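Local structure of N-isopropylammelide isopropylaminohydrolase (Burkholderia multivorans ATCC 17616, 6NBO) at residues A[114-119]-A[388-393]; A[213-218]-A[244-249]. The protein is a zinc-containing member of the amidohydrolase family, built around a TIM-barrel domain. All coordinates share one frame; numbering follows the deposited sequence.

Contact 1: A[114-119]-A[388-393]; sequences AFLAAG and VVSSGK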
loop_
_atom_site.group_PDB
_atom_site.type_symbol
_atom_site.label_atom_id
_atom_site.label_comp_id
_atom_site.label_asym_id
_atom_site.label_seq_id
_atom_site.Cartn_x
_atom_site.Cartn_y
_atom_site.Cartn_z
ATOM N N ALA A 114 -12.820 -7.098 0.097
ATOM C CA ALA A 114 -12.098 -8.249 -0.445
ATOM C C ALA A 114 -10.657 -8.280 0.058
ATOM O O ALA A 114 -10.108 -9.362 0.331
ATOM C CB ALA A 114 -12.123 -8.223 -1.979
ATOM N N PHE A 115 -10.015 -7.116 0.152
ATOM C CA PHE A 115 -8.704 -7.046 0.792
ATOM C C PHE A 115 -8.759 -7.637 2.202
ATOM O O PHE A 115 -7.957 -8.509 2.559
ATOM C CB PHE A 115 -8.228 -5.592 0.836
ATOM C CG PHE A 115 -7.429 -5.158 -0.387
ATOM C CD1 PHE A 115 -6.139 -5.632 -0.594
ATOM C CD2 PHE A 115 -7.958 -4.256 -1.300
ATOM C CE1 PHE A 115 -5.385 -5.219 -1.689
ATOM C CE2 PHE A 115 -7.203 -3.833 -2.417
ATOM C CZ PHE A 115 -5.924 -4.324 -2.607
ATOM N N LEU A 116 -9.721 -7.187 3.006
ATOM C CA LEU A 116 -9.862 -7.689 4.375
ATOM C C LEU A 116 -10.056 -9.203 4.398
ATOM O O LEU A 116 -9.393 -9.910 5.167
ATOM C CB LEU A 116 -11.029 -6.990 5.071
ATOM C CG LEU A 116 -11.228 -7.338 6.556
ATOM C CD1 LEU A 116 -9.956 -7.017 7.383
ATOM C CD2 LEU A 116 -12.430 -6.613 7.112
ATOM N N ALA A 117 -10.942 -9.727 3.543
ATOM C CA ALA A 117 -11.192 -11.167 3.540
ATOM C C ALA A 117 -9.935 -11.963 3.193
ATOM O O ALA A 117 -9.783 -13.115 3.622
ATOM C CB ALA A 117 -12.317 -11.509 2.555
ATOM N N ALA A 118 -9.043 -11.380 2.399
ATOM C CA ALA A 118 -7.766 -11.988 2.048
ATOM C C ALA A 118 -6.637 -11.573 2.991
ATOM O O ALA A 118 -5.460 -11.758 2.651
ATOM C CB ALA A 118 -7.389 -11.630 0.600
ATOM N N GLY A 119 -6.960 -11.007 4.162
ATOM C CA GLY A 119 -5.952 -10.781 5.192
ATOM C C GLY A 119 -5.279 -9.417 5.207
ATOM O O GLY A 119 -4.369 -9.210 6.018
ATOM N N VAL A 388 -8.875 -14.544 9.585
ATOM C CA VAL A 388 -8.396 -13.168 9.626
ATOM C C VAL A 388 -8.953 -12.548 10.895
ATOM O O VAL A 388 -10.169 -12.582 11.132
ATOM C CB VAL A 388 -8.794 -12.351 8.382
ATOM C CG1 VAL A 388 -8.208 -10.941 8.471
ATOM C CG2 VAL A 388 -8.303 -13.040 7.099
ATOM N N VAL A 389 -8.056 -12.024 11.725
ATOM C CA VAL A 389 -8.403 -11.246 12.905
ATOM C C VAL A 389 -7.952 -9.822 12.647
ATOM O O VAL A 389 -6.822 -9.597 12.198
ATOM C CB VAL A 389 -7.729 -11.806 14.168
ATOM C CG1 VAL A 389 -8.087 -10.951 15.377
ATOM C CG2 VAL A 389 -8.126 -13.259 14.368
ATOM N N SER A 390 -8.826 -8.864 12.913
ATOM C CA SER A 390 -8.474 -7.472 12.695
ATOM C C SER A 390 -8.867 -6.680 13.924
ATOM O O SER A 390 -10.023 -6.738 14.353
ATOM C CB SER A 390 -9.165 -6.920 11.448
ATOM O OG SER A 390 -8.816 -5.566 11.256
ATOM N N SER A 391 -7.899 -5.954 14.488
ATOM C CA SER A 391 -8.099 -5.218 15.734
ATOM C C SER A 391 -8.718 -6.113 16.801
ATOM O O SER A 391 -9.611 -5.701 17.550
ATOM C CB SER A 391 -8.947 -3.967 15.516
ATOM O OG SER A 391 -8.186 -2.973 14.853
ATOM N N GLY A 392 -8.245 -7.357 16.861
ATOM C CA GLY A 392 -8.679 -8.287 17.886
ATOM C C GLY A 392 -10.008 -8.962 17.638
ATOM O O GLY A 392 -10.451 -9.743 18.488
ATOM N N LYS A 393 -10.659 -8.702 16.507
ATOM C CA LYS A 393 -11.955 -9.285 16.197
ATOM C C LYS A 393 -11.830 -10.215 15.002
ATOM O O LYS A 393 -11.174 -9.880 14.022
ATOM C CB LYS A 393 -12.982 -8.196 15.895
ATOM C CG LYS A 393 -13.250 -7.276 17.077
ATOM C CD LYS A 393 -14.376 -6.322 16.769
ATOM C CE LYS A 393 -14.614 -5.364 17.926
ATOM N NZ LYS A 393 -13.471 -4.421 18.091
#
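The Schellman motif that ends helix 104-117 rests on Val388, in the first strand of a beta-hairpin near the C-terminus of the chain. Two backbone bonds define the motif: Gly119 N to Leu116 O (2.9 Å) and, just past the segment, Thr120 N to Phe115 O. Gly119 is its C-prime residue, and its positive phi of 94° turns the chain out of the helix toward strand 120-128. On the hairpin, Ser390 to Lys393 form a type I' turn, closed by backbone bonds in both directions between Ser390 and Lys393, with Ser391 and Gly392 both at positive phi.

Across the contact the interaction is van der Waals packing, and Val388 carries most of it. Its side chain starts toward the helix end, where both methyls approach Gly119 CA. CG1, anti to the backbone N (chi1 -178°), also comes to 3.7 Å from Leu116 O, the carbonyl already bonded to Gly119 N. CG2 lies 3.8 Å from Ala117 O and equally 3.8 Å from Gly119 CA. The valine thus packs on the carbonyl rim and glycine turn of the helix end, with a looser apolar approach to Leu116.

Leu116 makes the second point of contact, meeting the hairpin strand further along, at Ser390. Its CG is anti to the backbone N (chi1 -175°), and the branch that reaches across is CD1, 4.4 Å from Val388 CG1. Val395 of the partner strand 393-397 touches Leu116, Val388 and Ser390, while Thr121 of strand 120-128 touches Leu116 and Ser390. The hydroxyl of Ser390 is engaged elsewhere, OG being hydrogen-bonded to Gln151 O; what this serine offers Leu116 is its CB, 4.1 Å from CD1.

Contact 2: A[213-218]-A[244-249]; sequences RGLDLH and HKVTIS. With ZN (zinc ion), chain B; EDO (1,2-ethanediol), chain K.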
loop_
_atom_site.group_PDB
_atom_site.type_symbol
_atom_site.label_atom_id
_atom_site.label_comp_id
_atom_site.label_asym_id
_atom_site.label_seq_id
_atom_site.Cartn_x
_atom_site.Cartn_y
_atom_site.Cartn_z
ATOM N N ARG A 213 1.555 17.742 6.228
ATOM C CA ARG A 213 1.349 16.382 5.751
ATOM C C ARG A 213 2.539 15.915 4.931
ATOM O O ARG A 213 3.326 16.715 4.420
ATOM C CB ARG A 213 0.085 16.265 4.894
ATOM C CG ARG A 213 -1.160 16.839 5.522
ATOM C CD ARG A 213 -1.602 16.112 6.782
ATOM N NE ARG A 213 -2.755 16.818 7.328
ATOM C CZ ARG A 213 -3.992 16.667 6.870
ATOM N NH1 ARG A 213 -4.232 15.817 5.883
ATOM N NH2 ARG A 213 -4.985 17.367 7.393
ATOM N N GLY A 214 2.649 14.598 4.810
ATOM C CA GLY A 214 3.610 13.997 3.920
ATOM C C GLY A 214 3.095 13.931 2.496
ATOM O O GLY A 214 1.970 14.328 2.182
ATOM N N LEU A 215 3.950 13.404 1.616
ATOM C CA LEU A 215 3.639 13.272 0.199
ATOM C C LEU A 215 3.985 11.873 -0.281
ATOM O O LEU A 215 4.915 11.233 0.222
ATOM C CB LEU A 215 4.406 14.287 -0.664
ATOM C CG LEU A 215 4.207 15.756 -0.301
ATOM C CD1 LEU A 215 5.314 16.223 0.640
ATOM C CD2 LEU A 215 4.176 16.570 -1.561
ATOM N N ASP A 216 3.219 11.404 -1.263
ATOM C CA ASP A 216 3.502 10.147 -1.953
ATOM C C ASP A 216 3.332 10.452 -3.432
ATOM O O ASP A 216 2.205 10.641 -3.900
ATOM C CB ASP A 216 2.563 9.023 -1.488
ATOM C CG ASP A 216 2.878 7.673 -2.120
ATOM O OD1 ASP A 216 3.317 7.630 -3.286
ATOM O OD2 ASP A 216 2.676 6.638 -1.444
ATOM N N LEU A 217 4.443 10.484 -4.165
ATOM C CA LEU A 217 4.482 11.024 -5.519
ATOM C C LEU A 217 4.685 9.898 -6.525
ATOM O O LEU A 217 5.609 9.099 -6.377
ATOM C CB LEU A 217 5.606 12.064 -5.639
ATOM C CG LEU A 217 5.490 13.224 -4.648
ATOM C CD1 LEU A 217 6.721 14.105 -4.704
ATOM C CD2 LEU A 217 4.222 14.042 -4.919
ATOM N N HIS A 218 3.806 9.829 -7.535
ATOM C CA HIS A 218 4.001 8.930 -8.669
ATOM C C HIS A 218 5.143 9.454 -9.535
ATOM O O HIS A 218 5.069 10.573 -10.049
ATOM C CB HIS A 218 2.730 8.846 -9.526
ATOM C CG HIS A 218 1.639 7.988 -8.962
ATOM N ND1 HIS A 218 0.964 8.307 -7.804
ATOM C CD2 HIS A 218 1.066 6.849 -9.430
ATOM C CE1 HIS A 218 0.037 7.390 -7.568
ATOM N NE2 HIS A 218 0.078 6.496 -8.542
ATOM N N HIS A 244 11.231 11.124 6.649
ATOM C CA HIS A 244 10.280 10.021 6.727
ATOM C C HIS A 244 8.851 10.477 6.418
ATOM O O HIS A 244 7.888 9.904 6.934
ATOM C CB HIS A 244 10.331 9.338 8.107
ATOM C CG HIS A 244 11.645 8.680 8.434
ATOM N ND1 HIS A 244 12.643 9.316 9.139
ATOM C CD2 HIS A 244 12.102 7.427 8.194
ATOM C CE1 HIS A 244 13.668 8.496 9.299
ATOM N NE2 HIS A 244 13.367 7.343 8.736
ATOM N N LYS A 245 8.699 11.512 5.606
ATOM C CA LYS A 245 7.378 11.979 5.211
ATOM C C LYS A 245 7.153 11.958 3.707
ATOM O O LYS A 245 6.074 12.356 3.255
ATOM C CB LYS A 245 7.135 13.398 5.740
ATOM C CG LYS A 245 6.764 13.425 7.218
ATOM C CD LYS A 245 6.562 14.843 7.709
ATOM C CE LYS A 245 5.134 15.090 8.165
ATOM N NZ LYS A 245 4.960 16.504 8.615
ATOM N N VAL A 246 8.121 11.494 2.916
ATOM C CA VAL A 246 7.980 11.464 1.461
ATOM C C VAL A 246 8.160 10.033 0.969
ATOM O O VAL A 246 9.064 9.321 1.415
ATOM C CB VAL A 246 8.991 12.417 0.782
ATOM C CG1 VAL A 246 8.973 12.240 -0.750
ATOM C CG2 VAL A 246 8.677 13.856 1.149
ATOM N N THR A 247 7.281 9.613 0.061
ATOM C CA THR A 247 7.321 8.313 -0.586
ATOM C C THR A 247 7.378 8.549 -2.088
ATOM O O THR A 247 6.701 9.451 -2.608
ATOM C CB THR A 247 6.067 7.489 -0.208
ATOM O OG1 THR A 247 6.035 7.312 1.211
ATOM C CG2 THR A 247 6.033 6.123 -0.895
ATOM N N ILE A 248 8.198 7.764 -2.781
ATOM C CA ILE A 248 8.256 7.781 -4.242
ATOM C C ILE A 248 7.601 6.511 -4.749
ATOM O O ILE A 248 8.075 5.407 -4.457
ATOM C CB ILE A 248 9.698 7.861 -4.767
ATOM C CG1 ILE A 248 10.482 8.942 -4.021
ATOM C CG2 ILE A 248 9.668 8.111 -6.288
ATOM C CD1 ILE A 248 9.965 10.341 -4.266
ATOM N N SER A 249 6.530 6.651 -5.531
ATOM C CA SER A 249 5.872 5.482 -6.103
ATOM C C SER A 249 6.386 5.215 -7.513
ATOM O O SER A 249 6.571 6.146 -8.302
ATOM C CB SER A 249 4.355 5.671 -6.131
ATOM O OG SER A 249 3.795 5.521 -4.825
HETATM ZN ZN ZN B . -0.568 4.340 -8.849
HETATM C C1 EDO K . 2.139 11.974 7.323
HETATM O O1 EDO K . 1.713 13.323 7.171
HETATM C C2 EDO K . 3.572 11.789 6.862
HETATM O O2 EDO K . 3.799 10.382 6.845
HETATM O O HOH W 1 4.749 18.617 6.218
HETATM O O HOH W 2 4.665 9.463 2.206
HETATM O O HOH W 3 1.540 4.504 -2.534
#
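Asp216 and Ser249 meet in the tightly packed half of this contact: Ser249 OG donates to Asp216 OD1 at 2.7 Å, and OD1 accepts with its syn lone pair. The other carboxylate oxygen, OD2, lies 3.4 Å from Thr247 CG2, accepts a bond from a water and forms a salt bridge with Arg124. Asp216 CG is anti to the backbone N (chi1 -177°), and the carboxylate ends nearer the neighbouring strand. Beneath it the strands run parallel, their segment axes 18° apart, joined by four backbone hydrogen bonds, Ser249 N to Leu217 O being 2.7 Å long with 170° at the hydrogen. These adjacent TIM-barrel strands are linked by a beta-alpha-beta crossover through helix 223-239. Leu215, Leu217, Val246 and Ile248 face the helices; Asp216, Thr247, His218 and Ser249 face the other way, where His218 NE2 binds zinc at 2.3 Å and Ser249 OG also bonds His65 ND1 of the same metal site.

The open side lies at the N-terminal end, at Lys245, the one exposed residue that touches. Its NZ bonds Gly212 O and, through a water, Arg213 O. A 1,2-ethanediol, probably from the crystallisation liquor, accepts from Gly214 N at 2.8 Å through O1.

How the contacts relate
Contacts 1 and 2 do not touch: their centres are 26 Å apart, on opposite sides of the chain's centre, and their nearest atoms about 14 Å apart. Contact 2 supplies a zinc ligand, whereas Val388 CG1, central to contact 1, lies 24.3 Å from the zinc bound by His218. Two barrel strands connect the sites. Strand 120-128 presents Thr121 to contact 1, then Arg124 and His126 to Asp216 and the ring of His218. Strand 56-66 is hydrogen-bonded to Gly119 through the backbone of Leu61 and carries the zinc ligand His65. In sequence, residues 213-249 fall between 114-119 and 388-393.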